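Local coordinates for protein epoxide hydrolase (Aspergillus niger, PDB 3G02) that probably opens epoxides with water to give vicinal diols, here in an enantioselective form obtained by directed evolution, at residues A[336-342]-A[360-366]; A[111-116]-A[144-150]; A[6-10]-A[99-103]; A[82-86]-A[129-133]; A[263-268]-A[308-312]. The protein carries 9 engineered substitutions. Residue numbers count along the deposited sequence, not the author numbering.

Overall arrangement
The contacts illustrate how one alpha/beta hydrolase chain combines a sheet, its covering helices and a helical lid. Contact 2 is fully buried, a parallel strand pair with hydrogen-bonded backbone and aliphatic faces. Contact 1 pairs the last two strands of the same sheet, about 20 Å away between centres, and is only partly buried and less regular. Contacts 3 and 4 touch contact 2 and each other: strand 95-102 lies beside strand 143-148, and helix 126-135 packs on both. Aromatic packing dominates contact 3, whereas contact 4 adds a charged guanidinium on a ring. Contact 5 lies apart among lid helices, buried, apolar and without hydrogen bonds between its segments.

Contact 1 of 5, residues A[336-342]-A[360-366]; sequences YIHKPFG and TTGNLVF
The outermost strand 362-369 pairs here with its inner neighbour 340-345 in a distorted register, closing a beta-alpha-beta unit through helix 355-358. Segments 336-342 and 360-366 run parallel but strongly twisted, the axes of 340-342 and 362-366 crossing at -64°, 4.6 Å apart at closest. Segment 336-342 turns a corner at Lys339, so 337-338 and 340-342 belong to different sheets or faces. The register, Ile337 against Gly362 and Phe341 against Leu364, slips by one at Gly342 opposite Phe366, a beta bulge. Asn363, centre of an inverse gamma turn (phi/psi -75/73), ties the arms together: its N donates to Ile337 O (2.7 Å) and its O accepts from Phe341 N (3.0 Å). Its side chain, chi1 t, packs into the corner, CB 3.5 Å from His338 O and 3.6 Å from Lys339 O. Ile337 N to Thr361 O (3.0 Å) and Val365 N to Phe341 O (2.9 Å) complete the ladder. Phe341, chi1 t, receives Leu364 CD1 over one ring face, 4.2 Å from the centroid, and brings CD2 to 3.6 Å from Gly362 CA. Tyr336, also t, lays its ring on that CA, 3.6 Å from the centroid. The Phe366 ring meets Phe392 of helix 382-396 edge-to-face. Backbone bonds thus fix this distorted pairing at the sheet margin, while the Gly362-Tyr336 CH-pi contact and close packing of Phe341 use the space a side chain would take.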
# COMPACT_ATOMS: atom_id res chain seq x y z
N TYR A 336 6.58 -27.69 12.81
CA TYR A 336 7.81 -27.91 13.57
C TYR A 336 8.84 -28.62 12.69
O TYR A 336 8.52 -29.63 12.05
CB TYR A 336 7.51 -28.74 14.81
CG TYR A 336 8.66 -28.90 15.79
CD1 TYR A 336 8.81 -28.03 16.86
CD2 TYR A 336 9.58 -29.95 15.65
CE1 TYR A 336 9.86 -28.17 17.77
CE2 TYR A 336 10.63 -30.10 16.56
CZ TYR A 336 10.76 -29.22 17.61
OH TYR A 336 11.79 -29.37 18.51
N ILE A 337 10.06 -28.09 12.64
CA ILE A 337 11.12 -28.73 11.87
C ILE A 337 11.82 -29.77 12.73
O ILE A 337 12.56 -29.43 13.65
CB ILE A 337 12.15 -27.70 11.33
CG1 ILE A 337 11.44 -26.62 10.49
CG2 ILE A 337 13.23 -28.40 10.51
CD1 ILE A 337 12.27 -25.36 10.26
N HIS A 338 11.57 -31.05 12.43
CA HIS A 338 12.14 -32.15 13.21
C HIS A 338 13.58 -32.48 12.81
O HIS A 338 14.34 -33.03 13.60
CB HIS A 338 11.25 -33.39 13.11
CG HIS A 338 9.92 -33.23 13.79
ND1 HIS A 338 9.75 -33.41 15.15
CD2 HIS A 338 8.71 -32.89 13.30
CE1 HIS A 338 8.49 -33.20 15.46
NE2 HIS A 338 7.83 -32.88 14.36
N LYS A 339 13.93 -32.11 11.58
CA LYS A 339 15.29 -32.28 11.07
C LYS A 339 16.24 -31.26 11.69
O LYS A 339 15.78 -30.27 12.27
CB LYS A 339 15.29 -32.16 9.54
CG LYS A 339 14.55 -33.30 8.86
CD LYS A 339 14.08 -32.90 7.50
CE LYS A 339 13.10 -33.92 6.95
NZ LYS A 339 12.51 -33.43 5.68
N PRO A 340 17.57 -31.50 11.60
CA PRO A 340 18.53 -30.52 12.12
C PRO A 340 18.24 -29.11 11.61
O PRO A 340 18.12 -28.90 10.40
CB PRO A 340 19.87 -31.03 11.58
CG PRO A 340 19.68 -32.50 11.48
CD PRO A 340 18.25 -32.68 11.04
N PHE A 341 18.10 -28.18 12.55
CA PHE A 341 17.62 -26.83 12.29
C PHE A 341 18.64 -25.85 12.86
O PHE A 341 19.08 -26.00 14.00
CB PHE A 341 16.23 -26.68 12.93
CG PHE A 341 15.65 -25.29 12.88
CD1 PHE A 341 15.77 -24.49 11.75
CD2 PHE A 341 14.93 -24.81 13.97
CE1 PHE A 341 15.21 -23.21 11.73
CE2 PHE A 341 14.37 -23.54 13.96
CZ PHE A 341 14.51 -22.74 12.83
N GLY A 342 19.04 -24.88 12.04
CA GLY A 342 20.02 -23.88 12.43
C GLY A 342 19.51 -22.48 12.18
O GLY A 342 18.67 -22.27 11.30
N THR A 360 11.32 -23.26 19.88
CA THR A 360 10.02 -23.93 19.99
C THR A 360 9.49 -24.40 18.63
O THR A 360 8.50 -25.12 18.56
CB THR A 360 8.94 -23.03 20.64
OG1 THR A 360 8.58 -21.97 19.74
CG2 THR A 360 9.43 -22.43 21.96
N THR A 361 10.16 -23.97 17.56
CA THR A 361 9.67 -24.19 16.20
C THR A 361 10.46 -25.25 15.42
O THR A 361 10.14 -25.54 14.26
CB THR A 361 9.65 -22.88 15.39
OG1 THR A 361 10.99 -22.53 15.00
CG2 THR A 361 9.06 -21.74 16.21
N GLY A 362 11.48 -25.82 16.05
CA GLY A 362 12.28 -26.85 15.41
C GLY A 362 13.35 -27.44 16.29
O GLY A 362 13.59 -26.98 17.41
N ASN A 363 14.00 -28.48 15.76
CA ASN A 363 15.14 -29.13 16.40
C ASN A 363 16.37 -28.23 16.24
O ASN A 363 17.28 -28.52 15.45
CB ASN A 363 15.34 -30.52 15.79
CG ASN A 363 16.55 -31.26 16.35
OD1 ASN A 363 16.95 -31.06 17.50
ND2 ASN A 363 17.15 -32.11 15.52
N LEU A 364 16.38 -27.14 17.00
CA LEU A 364 17.41 -26.11 16.88
C LEU A 364 18.72 -26.57 17.51
O LEU A 364 18.90 -26.48 18.73
CB LEU A 364 16.93 -24.79 17.49
CG LEU A 364 17.84 -23.56 17.32
CD1 LEU A 364 17.85 -23.08 15.87
CD2 LEU A 364 17.40 -22.44 18.25
N VAL A 365 19.62 -27.06 16.67
CA VAL A 365 20.90 -27.61 17.12
C VAL A 365 22.06 -26.64 16.88
O VAL A 365 23.19 -26.89 17.29
CB VAL A 365 21.22 -28.96 16.40
CG1 VAL A 365 20.20 -30.03 16.79
CG2 VAL A 365 21.26 -28.78 14.89
N PHE A 366 21.75 -25.52 16.23
CA PHE A 366 22.76 -24.56 15.81
C PHE A 366 22.17 -23.16 15.87
O PHE A 366 21.13 -22.89 15.27
CB PHE A 366 23.23 -24.90 14.40
CG PHE A 366 24.27 -23.97 13.83
CD1 PHE A 366 23.89 -22.79 13.19
CD2 PHE A 366 25.62 -24.30 13.90
CE1 PHE A 366 24.85 -21.94 12.65
CE2 PHE A 366 26.58 -23.45 13.37
CZ PHE A 366 26.20 -22.27 12.74

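Contact 2 of 5, residues A[111-116]-A[144-150]; sequences PIALLH and HLVVPSL
Small Ala113 beside Val146, and large Leu114 between Leu145 and Val147, set the shape of the pair 111-115 and 144-148. These parallel strands approach to 4.7 Å between axes at a crossing angle of -28°, in the register Pro111-His144, Ile112-Leu145, Ala113-Val146. Ile112 N donates to His144 O (2.8 Å), Val146 N to Ile112 O (2.9 Å) and Leu114 N to Val146 O (2.9 Å). Under helix 126-135, Leu114 (chi1 m, chi2 95°) is the bump: its CD1 settles 4.0 Å from Leu145 CD2 and 4.2 Å from Val147 CG2. Toward helix 167-180, Leu115 CD2 meets Pro148 CG at 3.6 Å. Proline has no amide proton to continue the ladder, so the chains splay and a water fills the gap, 2.7 Å from Leu114 O, 2.7 Å from Pro148 O and 2.9 Å from His116 N. His116 (chi1 p) turns a ring face to Leu150, whose CG is 4.3 Å from the centroid. It begins the HGxP motif of epoxide hydrolases, a probable oxyanion-hole element; its side chain is about 7 Å from that of Asp193, the predicted nucleophile. Chemistry thus changes from direct backbone bonds in an apolar core to a water and one weak histidine bond, His116 ND1 to Pro148 O (3.4 Å).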
# COMPACT_ATOMS: atom_id res chain seq x y z
N PRO A 111 24.85 -30.84 -1.30
CA PRO A 111 23.95 -29.97 -2.05
C PRO A 111 23.21 -28.98 -1.15
O PRO A 111 22.57 -29.38 -0.18
CB PRO A 111 22.95 -30.94 -2.68
CG PRO A 111 23.52 -32.34 -2.42
CD PRO A 111 24.30 -32.21 -1.18
N ILE A 112 23.31 -27.69 -1.48
CA ILE A 112 22.60 -26.65 -0.74
C ILE A 112 21.86 -25.76 -1.73
O ILE A 112 22.42 -25.34 -2.73
CB ILE A 112 23.56 -25.76 0.11
CG1 ILE A 112 24.50 -26.62 0.98
CG2 ILE A 112 22.77 -24.81 1.01
CD1 ILE A 112 25.64 -25.83 1.61
N ALA A 113 20.58 -25.49 -1.43
CA ALA A 113 19.84 -24.45 -2.15
C ALA A 113 19.65 -23.28 -1.20
O ALA A 113 19.26 -23.46 -0.05
CB ALA A 113 18.50 -24.96 -2.65
N LEU A 114 19.93 -22.08 -1.71
CA LEU A 114 19.82 -20.86 -0.91
C LEU A 114 18.68 -20.03 -1.48
O LEU A 114 18.65 -19.73 -2.67
CB LEU A 114 21.15 -20.08 -0.93
CG LEU A 114 22.37 -20.86 -0.41
CD1 LEU A 114 23.14 -21.50 -1.56
CD2 LEU A 114 23.29 -19.96 0.40
N LEU A 115 17.74 -19.67 -0.60
CA LEU A 115 16.45 -19.13 -1.02
C LEU A 115 16.23 -17.68 -0.62
O LEU A 115 16.23 -17.34 0.57
CB LEU A 115 15.31 -19.98 -0.48
CG LEU A 115 15.35 -21.49 -0.73
CD1 LEU A 115 14.08 -22.12 -0.19
CD2 LEU A 115 15.51 -21.81 -2.21
N HIS A 116 16.02 -16.84 -1.64
CA HIS A 116 15.74 -15.42 -1.45
C HIS A 116 14.27 -15.18 -1.08
O HIS A 116 13.46 -16.11 -1.03
CB HIS A 116 16.13 -14.66 -2.72
CG HIS A 116 15.13 -14.77 -3.83
ND1 HIS A 116 15.30 -15.62 -4.91
CD2 HIS A 116 13.95 -14.14 -4.03
CE1 HIS A 116 14.26 -15.50 -5.73
NE2 HIS A 116 13.43 -14.62 -5.21
N HIS A 144 27.64 -28.09 -3.27
CA HIS A 144 26.99 -27.58 -4.47
C HIS A 144 26.13 -26.42 -3.98
O HIS A 144 25.37 -26.57 -3.02
CB HIS A 144 26.09 -28.63 -5.12
CG HIS A 144 26.82 -29.80 -5.69
ND1 HIS A 144 27.69 -29.69 -6.75
CD2 HIS A 144 26.80 -31.11 -5.36
CE1 HIS A 144 28.18 -30.88 -7.05
NE2 HIS A 144 27.65 -31.76 -6.22
N LEU A 145 26.26 -25.26 -4.62
CA LEU A 145 25.51 -24.08 -4.22
C LEU A 145 24.54 -23.69 -5.32
O LEU A 145 24.95 -23.20 -6.37
CB LEU A 145 26.45 -22.93 -3.85
CG LEU A 145 27.43 -23.26 -2.72
CD1 LEU A 145 28.68 -22.41 -2.83
CD2 LEU A 145 26.78 -23.14 -1.35
N VAL A 146 23.26 -23.94 -5.07
CA VAL A 146 22.20 -23.66 -6.03
C VAL A 146 21.37 -22.48 -5.52
O VAL A 146 20.88 -22.51 -4.38
CB VAL A 146 21.28 -24.89 -6.24
CG1 VAL A 146 20.22 -24.61 -7.31
CG2 VAL A 146 22.10 -26.12 -6.63
N VAL A 147 21.23 -21.46 -6.36
CA VAL A 147 20.52 -20.23 -6.00
C VAL A 147 19.37 -20.02 -7.00
O VAL A 147 19.56 -19.38 -8.04
CB VAL A 147 21.45 -19.00 -5.99
CG1 VAL A 147 20.72 -17.79 -5.44
CG2 VAL A 147 22.70 -19.27 -5.14
N PRO A 148 18.19 -20.59 -6.69
CA PRO A 148 17.08 -20.46 -7.62
C PRO A 148 16.39 -19.11 -7.57
O PRO A 148 16.36 -18.46 -6.52
CB PRO A 148 16.12 -21.56 -7.17
CG PRO A 148 16.36 -21.72 -5.74
CD PRO A 148 17.82 -21.37 -5.50
N SER A 149 15.83 -18.71 -8.70
CA SER A 149 14.86 -17.63 -8.71
C SER A 149 13.52 -18.27 -8.45
O SER A 149 13.07 -19.13 -9.22
CB SER A 149 14.87 -16.90 -10.05
OG SER A 149 16.06 -16.16 -10.22
N LEU A 150 12.88 -17.89 -7.35
CA LEU A 150 11.58 -18.46 -7.01
C LEU A 150 10.57 -18.09 -8.09
O LEU A 150 10.72 -17.07 -8.77
CB LEU A 150 11.11 -17.95 -5.64
CG LEU A 150 11.90 -18.40 -4.40
CD1 LEU A 150 11.36 -17.71 -3.16
CD2 LEU A 150 11.86 -19.92 -4.22
O HOH W 1 17.33 -17.78 -4.08

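Contact 3 of 5, residues A[6-10]-A[99-103]; sequences FAKFP and FAALF
Phe103, chi1 m, offers one face of its ring to the N-terminal segment: Pro10 CD sits 4.1 Å from the ring centroid, a CH-pi contact, and Phe9 CA also lies over it. The Phe9 ring meets it obliquely, centroids 5.3 Å apart and planes at 62°, with Phe9 CD1 3.6 Å from Phe103 CE2. Although its CA-to-CB bond points away, Phe9 folds back to bring CZ to 3.9 Å from CZ of Phe99, at the edge of that ring. The backbone of 6-10 is an irregular coil that meets 99-103 in a single direct hydrogen bond, Phe103 N to Phe6 O (2.8 Å). Phe6 adopts a left-handed conformation (phi/psi 71/6), and its CA is 3.5 Å from Phe103 O in a CH-O contact. That carbonyl also accepts from a water (2.8 Å) that accepts a hydrogen bond from Lys8 N (3.2 Å). Phe6 CB packs at 3.6 Å on Leu102 CD2, and the Phe6 ring continues to Arg133 of helix 126-135. An N-terminal arm is thereby laid across Phe99 and Leu102 of strand 95-102 and Phe103 just beyond it, at the antiparallel margin of the otherwise parallel alpha/beta hydrolase sheet.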
# COMPACT_ATOMS: atom_id res chain seq x y z
N PHE A 6 32.91 -24.48 -12.54
CA PHE A 6 31.77 -24.61 -11.62
C PHE A 6 30.42 -24.79 -12.33
O PHE A 6 29.38 -24.81 -11.67
CB PHE A 6 31.68 -23.42 -10.66
CG PHE A 6 32.89 -23.24 -9.78
CD1 PHE A 6 33.04 -23.99 -8.62
CD2 PHE A 6 33.86 -22.30 -10.09
CE1 PHE A 6 34.15 -23.82 -7.79
CE2 PHE A 6 34.97 -22.12 -9.27
CZ PHE A 6 35.11 -22.87 -8.12
N ALA A 7 30.45 -24.94 -13.65
CA ALA A 7 29.22 -24.98 -14.45
C ALA A 7 28.81 -26.39 -14.89
O ALA A 7 27.80 -26.57 -15.57
CB ALA A 7 29.34 -24.06 -15.66
N LYS A 8 29.60 -27.39 -14.51
CA LYS A 8 29.31 -28.78 -14.86
C LYS A 8 28.26 -29.36 -13.91
O LYS A 8 28.47 -29.41 -12.69
CB LYS A 8 30.59 -29.62 -14.84
CG LYS A 8 30.40 -31.08 -15.22
CD LYS A 8 31.69 -31.87 -15.04
CE LYS A 8 31.41 -33.36 -14.91
NZ LYS A 8 32.63 -34.12 -14.53
N PHE A 9 27.13 -29.79 -14.46
CA PHE A 9 26.08 -30.44 -13.68
C PHE A 9 26.61 -31.69 -13.00
O PHE A 9 27.49 -32.37 -13.55
CB PHE A 9 24.90 -30.81 -14.58
CG PHE A 9 23.88 -29.71 -14.76
CD1 PHE A 9 24.22 -28.36 -14.61
CD2 PHE A 9 22.57 -30.02 -15.11
CE1 PHE A 9 23.27 -27.36 -14.78
CE2 PHE A 9 21.62 -29.03 -15.30
CZ PHE A 9 21.97 -27.69 -15.13
N PRO A 10 26.09 -32.02 -11.80
CA PRO A 10 26.46 -33.27 -11.13
C PRO A 10 26.15 -34.48 -12.01
O PRO A 10 25.23 -34.42 -12.83
CB PRO A 10 25.56 -33.28 -9.89
CG PRO A 10 25.26 -31.84 -9.64
CD PRO A 10 25.13 -31.24 -11.00
N PHE A 99 18.14 -20.36 -12.34
CA PHE A 99 18.99 -20.50 -11.16
C PHE A 99 20.43 -20.18 -11.48
O PHE A 99 20.90 -20.40 -12.59
CB PHE A 99 18.86 -21.89 -10.50
CG PHE A 99 19.22 -23.05 -11.41
CD1 PHE A 99 18.26 -23.61 -12.25
CD2 PHE A 99 20.49 -23.61 -11.37
CE1 PHE A 99 18.58 -24.69 -13.07
CE2 PHE A 99 20.82 -24.69 -12.19
CZ PHE A 99 19.86 -25.24 -13.03
N ALA A 100 21.12 -19.61 -10.49
CA ALA A 100 22.57 -19.48 -10.53
C ALA A 100 23.13 -20.62 -9.70
O ALA A 100 22.46 -21.16 -8.82
CB ALA A 100 23.00 -18.14 -9.95
N ALA A 101 24.37 -21.02 -9.99
CA ALA A 101 24.96 -22.14 -9.26
C ALA A 101 26.47 -22.15 -9.29
O ALA A 101 27.08 -21.69 -10.25
CB ALA A 101 24.44 -23.47 -9.82
N LEU A 102 27.05 -22.68 -8.22
CA LEU A 102 28.43 -23.17 -8.26
C LEU A 102 28.35 -24.66 -7.99
O LEU A 102 27.98 -25.07 -6.89
CB LEU A 102 29.31 -22.49 -7.22
CG LEU A 102 29.65 -21.00 -7.39
CD1 LEU A 102 30.50 -20.55 -6.22
CD2 LEU A 102 30.36 -20.71 -8.71
N PHE A 103 28.66 -25.46 -9.00
CA PHE A 103 28.69 -26.90 -8.85
C PHE A 103 30.09 -27.41 -8.59
O PHE A 103 31.04 -27.03 -9.27
CB PHE A 103 28.12 -27.60 -10.09
CG PHE A 103 26.65 -27.40 -10.29
CD1 PHE A 103 25.73 -27.93 -9.38
CD2 PHE A 103 26.17 -26.68 -11.38
CE1 PHE A 103 24.36 -27.74 -9.56
CE2 PHE A 103 24.81 -26.49 -11.57
CZ PHE A 103 23.90 -27.03 -10.66
O HOH W 2 31.34 -27.99 -11.92

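Contact 4 of 5, residues A[82-86]-A[129-133]; sequences LNSFP and LQLFR
An arginine can use its hydrogen-bond donors and its flat surface at once, and Arg133 of helix 129-133 shows how. Its chi angles run t, t, p and -179°, carrying the guanidinium out to lie on the ring of Phe85: the planes are 6° apart and Arg133 CZ is 3.7 Å from the ring centroid, a stacked cation-pi pair. In its own plane the group grips the carbonyl of Ser84, with NH1 at 2.6 Å from Ser84 O and NH2 bonding weakly at 3.3 Å. This carbonyl belongs to a type I turn, Leu82 to Phe85, at the end of helix 75-82. Phe85 (chi1 m, chi2 -91°) points toward helix 126-135, placing CE1 3.5 Å from Leu129 CB. Gln130, t then p, bends so that OE1 receives a weak bond from Arg133 NH2 (3.4 Å), while its NE2 is held by Glu134. Phe85 and Leu129 both touch Leu102, so a covering helix of the alpha/beta hydrolase fold packs here against the turn leading into its first strand.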
# COMPACT_ATOMS: atom_id res chain seq x y z
N LEU A 82 26.17 -10.13 -13.39
CA LEU A 82 25.20 -11.22 -13.38
C LEU A 82 25.72 -12.44 -14.14
O LEU A 82 25.66 -13.57 -13.66
CB LEU A 82 23.85 -10.77 -13.97
CG LEU A 82 23.08 -9.68 -13.22
CD1 LEU A 82 21.72 -9.46 -13.87
CD2 LEU A 82 22.90 -10.05 -11.77
N ASN A 83 26.28 -12.17 -15.32
CA ASN A 83 26.77 -13.22 -16.22
C ASN A 83 28.14 -13.78 -15.85
O ASN A 83 28.65 -14.67 -16.55
CB ASN A 83 26.75 -12.70 -17.66
CG ASN A 83 25.34 -12.48 -18.18
OD1 ASN A 83 24.40 -13.18 -17.79
ND2 ASN A 83 25.18 -11.51 -19.07
N SER A 84 28.71 -13.29 -14.75
CA SER A 84 30.02 -13.77 -14.28
C SER A 84 29.94 -15.11 -13.55
O SER A 84 30.97 -15.74 -13.31
CB SER A 84 30.70 -12.71 -13.40
OG SER A 84 30.03 -12.53 -12.16
N PHE A 85 28.73 -15.54 -13.18
CA PHE A 85 28.52 -16.82 -12.52
C PHE A 85 27.67 -17.73 -13.41
O PHE A 85 26.91 -17.23 -14.24
CB PHE A 85 27.83 -16.63 -11.17
CG PHE A 85 28.73 -16.07 -10.11
CD1 PHE A 85 29.47 -16.92 -9.28
CD2 PHE A 85 28.86 -14.70 -9.94
CE1 PHE A 85 30.31 -16.40 -8.30
CE2 PHE A 85 29.70 -14.17 -8.96
CZ PHE A 85 30.42 -15.02 -8.14
N PRO A 86 27.82 -19.06 -13.26
CA PRO A 86 26.97 -19.97 -14.04
C PRO A 86 25.49 -19.73 -13.74
O PRO A 86 25.09 -19.68 -12.58
CB PRO A 86 27.39 -21.36 -13.55
CG PRO A 86 28.79 -21.16 -13.03
CD PRO A 86 28.75 -19.80 -12.39
N LEU A 129 28.55 -16.37 -3.23
CA LEU A 129 29.11 -17.18 -4.32
C LEU A 129 30.54 -16.76 -4.66
O LEU A 129 31.40 -17.62 -4.89
CB LEU A 129 28.21 -17.14 -5.56
CG LEU A 129 26.81 -17.74 -5.45
CD1 LEU A 129 26.13 -17.72 -6.81
CD2 LEU A 129 26.84 -19.16 -4.88
N GLN A 130 30.79 -15.46 -4.67
CA GLN A 130 32.12 -14.93 -4.96
C GLN A 130 33.14 -15.39 -3.93
O GLN A 130 34.24 -15.81 -4.28
CB GLN A 130 32.09 -13.40 -5.05
CG GLN A 130 33.45 -12.76 -5.37
CD GLN A 130 33.99 -13.14 -6.75
OE1 GLN A 130 33.23 -13.36 -7.69
NE2 GLN A 130 35.31 -13.21 -6.87
N LEU A 131 32.76 -15.34 -2.65
CA LEU A 131 33.64 -15.80 -1.58
C LEU A 131 34.00 -17.27 -1.79
O LEU A 131 35.17 -17.65 -1.68
CB LEU A 131 33.00 -15.58 -0.21
CG LEU A 131 32.82 -14.14 0.26
CD1 LEU A 131 31.92 -14.10 1.48
CD2 LEU A 131 34.16 -13.46 0.56
N PHE A 132 33.01 -18.10 -2.11
CA PHE A 132 33.26 -19.51 -2.37
C PHE A 132 34.19 -19.74 -3.55
O PHE A 132 35.12 -20.55 -3.46
CB PHE A 132 31.95 -20.28 -2.56
CG PHE A 132 31.33 -20.76 -1.28
CD1 PHE A 132 31.89 -21.83 -0.58
CD2 PHE A 132 30.20 -20.14 -0.76
CE1 PHE A 132 31.33 -22.29 0.61
CE2 PHE A 132 29.63 -20.59 0.43
CZ PHE A 132 30.19 -21.67 1.12
N ARG A 133 33.95 -19.03 -4.65
CA ARG A 133 34.77 -19.16 -5.86
C ARG A 133 36.21 -18.70 -5.64
O ARG A 133 37.14 -19.22 -6.26
CB ARG A 133 34.14 -18.41 -7.04
CG ARG A 133 34.83 -18.65 -8.37
CD ARG A 133 33.94 -18.29 -9.54
NE ARG A 133 33.69 -16.86 -9.64
CZ ARG A 133 32.93 -16.30 -10.57
NH1 ARG A 133 32.33 -17.06 -11.48
NH2 ARG A 133 32.75 -14.98 -10.59

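Contact 5 of 5, residues A[263-268]-A[308-312]; sequences IGHVLS and FPRAI
Close approach of two helices usually needs a small residue at the point of contact, and here Gly264 of helix 260-268 meets Pro309 of helix 307-311, their CA atoms 4.1 Å apart. The first segment starts with Ile263 (chi1 t, chi2 p), whose CG2 touches Ile312 CD1 at 3.7 Å. Next, Gly264 presents its bare CA to both partners, 3.9 Å from Pro309 CB and 3.7 Å from Phe308 CE2, at the edge of that ring; a beta carbon would sit only 3.1 Å from Pro309 CB. His265 points away, and Val266, Leu267 and their neighbours meet the second subunit, where Val266 packs on Val266 of that chain. Leu267 (m, t) drops CD1 over the Phe308 face, 3.4 Å from the centroid and 10° off the normal, a tight CH-pi contact. With chi1 t, Phe308 sets CZ against both Ile263 CG1 (3.8 Å) and Leu267 CD1 (3.4 Å). Finally Ser268 sets OG 3.6 Å from Pro309 CG while OG donates a hydrogen bond to Gly264 O (2.7 Å). These helices follow strand 209-214 and form part of the lid seen in epoxide hydrolases; the side chain of Ile312 is about 4 Å from that of Tyr315, a predicted proton donor. With no hydrogen bond across it, the junction rests on shape and apolar contact, its one nearby hydroxyl being satisfied internally.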
# COMPACT_ATOMS: atom_id res chain seq x y z
N ILE A 263 -1.87 -3.27 -6.54
CA ILE A 263 -0.51 -2.79 -6.29
C ILE A 263 0.44 -3.23 -7.41
O ILE A 263 1.35 -2.48 -7.78
CB ILE A 263 -0.00 -3.11 -4.85
CG1 ILE A 263 1.32 -2.38 -4.54
CG2 ILE A 263 0.12 -4.62 -4.62
CD1 ILE A 263 1.25 -0.85 -4.63
N GLY A 264 0.21 -4.41 -7.98
CA GLY A 264 0.97 -4.87 -9.14
C GLY A 264 0.88 -3.90 -10.30
O GLY A 264 1.88 -3.56 -10.92
N HIS A 265 -0.34 -3.43 -10.58
CA HIS A 265 -0.54 -2.45 -11.65
C HIS A 265 0.06 -1.09 -11.31
O HIS A 265 0.70 -0.46 -12.15
CB HIS A 265 -2.02 -2.31 -11.99
CG HIS A 265 -2.54 -3.41 -12.86
ND1 HIS A 265 -2.19 -3.54 -14.18
CD2 HIS A 265 -3.38 -4.44 -12.59
CE1 HIS A 265 -2.79 -4.59 -14.70
NE2 HIS A 265 -3.51 -5.16 -13.76
N VAL A 266 -0.13 -0.66 -10.06
CA VAL A 266 0.43 0.60 -9.58
C VAL A 266 1.95 0.67 -9.79
O VAL A 266 2.47 1.63 -10.37
CB VAL A 266 0.04 0.85 -8.09
CG1 VAL A 266 0.88 1.96 -7.47
CG2 VAL A 266 -1.43 1.17 -7.98
N LEU A 267 2.68 -0.34 -9.33
CA LEU A 267 4.14 -0.31 -9.43
C LEU A 267 4.69 -0.64 -10.81
O LEU A 267 5.84 -0.28 -11.13
CB LEU A 267 4.77 -1.22 -8.37
CG LEU A 267 4.38 -0.92 -6.92
CD1 LEU A 267 5.23 -1.76 -6.03
CD2 LEU A 267 4.52 0.56 -6.56
N SER A 268 3.88 -1.29 -11.64
CA SER A 268 4.26 -1.56 -13.03
C SER A 268 4.13 -0.32 -13.91
O SER A 268 4.73 -0.28 -14.98
CB SER A 268 3.39 -2.67 -13.60
OG SER A 268 3.64 -3.90 -12.95
N PHE A 308 7.65 -7.56 -9.91
CA PHE A 308 6.79 -7.20 -8.79
C PHE A 308 5.38 -7.80 -8.84
O PHE A 308 4.95 -8.43 -7.87
CB PHE A 308 6.72 -5.69 -8.53
CG PHE A 308 5.81 -5.37 -7.39
CD1 PHE A 308 6.29 -5.40 -6.08
CD2 PHE A 308 4.46 -5.13 -7.61
CE1 PHE A 308 5.44 -5.16 -5.01
CE2 PHE A 308 3.60 -4.89 -6.54
CZ PHE A 308 4.09 -4.90 -5.24
N PRO A 309 4.64 -7.59 -9.95
CA PRO A 309 3.27 -8.11 -9.96
C PRO A 309 3.17 -9.64 -9.88
O PRO A 309 2.12 -10.16 -9.49
CB PRO A 309 2.70 -7.60 -11.29
CG PRO A 309 3.90 -7.35 -12.14
CD PRO A 309 4.94 -6.85 -11.20
N ARG A 310 4.24 -10.33 -10.25
CA ARG A 310 4.26 -11.80 -10.27
C ARG A 310 4.76 -12.40 -8.97
O ARG A 310 4.34 -13.49 -8.57
CB ARG A 310 5.14 -12.29 -11.43
CG ARG A 310 4.77 -11.71 -12.79
CD ARG A 310 5.59 -12.34 -13.91
NE ARG A 310 7.01 -11.98 -13.86
CZ ARG A 310 8.02 -12.84 -13.70
NH1 ARG A 310 7.78 -14.14 -13.55
NH2 ARG A 310 9.27 -12.40 -13.69
N ALA A 311 5.67 -11.69 -8.30
CA ALA A 311 6.37 -12.23 -7.13
C ALA A 311 5.53 -12.20 -5.87
O ALA A 311 5.77 -12.97 -4.93
CB ALA A 311 7.65 -11.45 -6.92
N ILE A 312 4.54 -11.32 -5.83
CA ILE A 312 3.82 -11.08 -4.57
C ILE A 312 2.70 -12.08 -4.28
O ILE A 312 2.02 -11.96 -3.26
CB ILE A 312 3.33 -9.62 -4.46
CG1 ILE A 312 2.39 -9.25 -5.61
CG2 ILE A 312 4.54 -8.66 -4.40
CD1 ILE A 312 1.70 -7.92 -5.43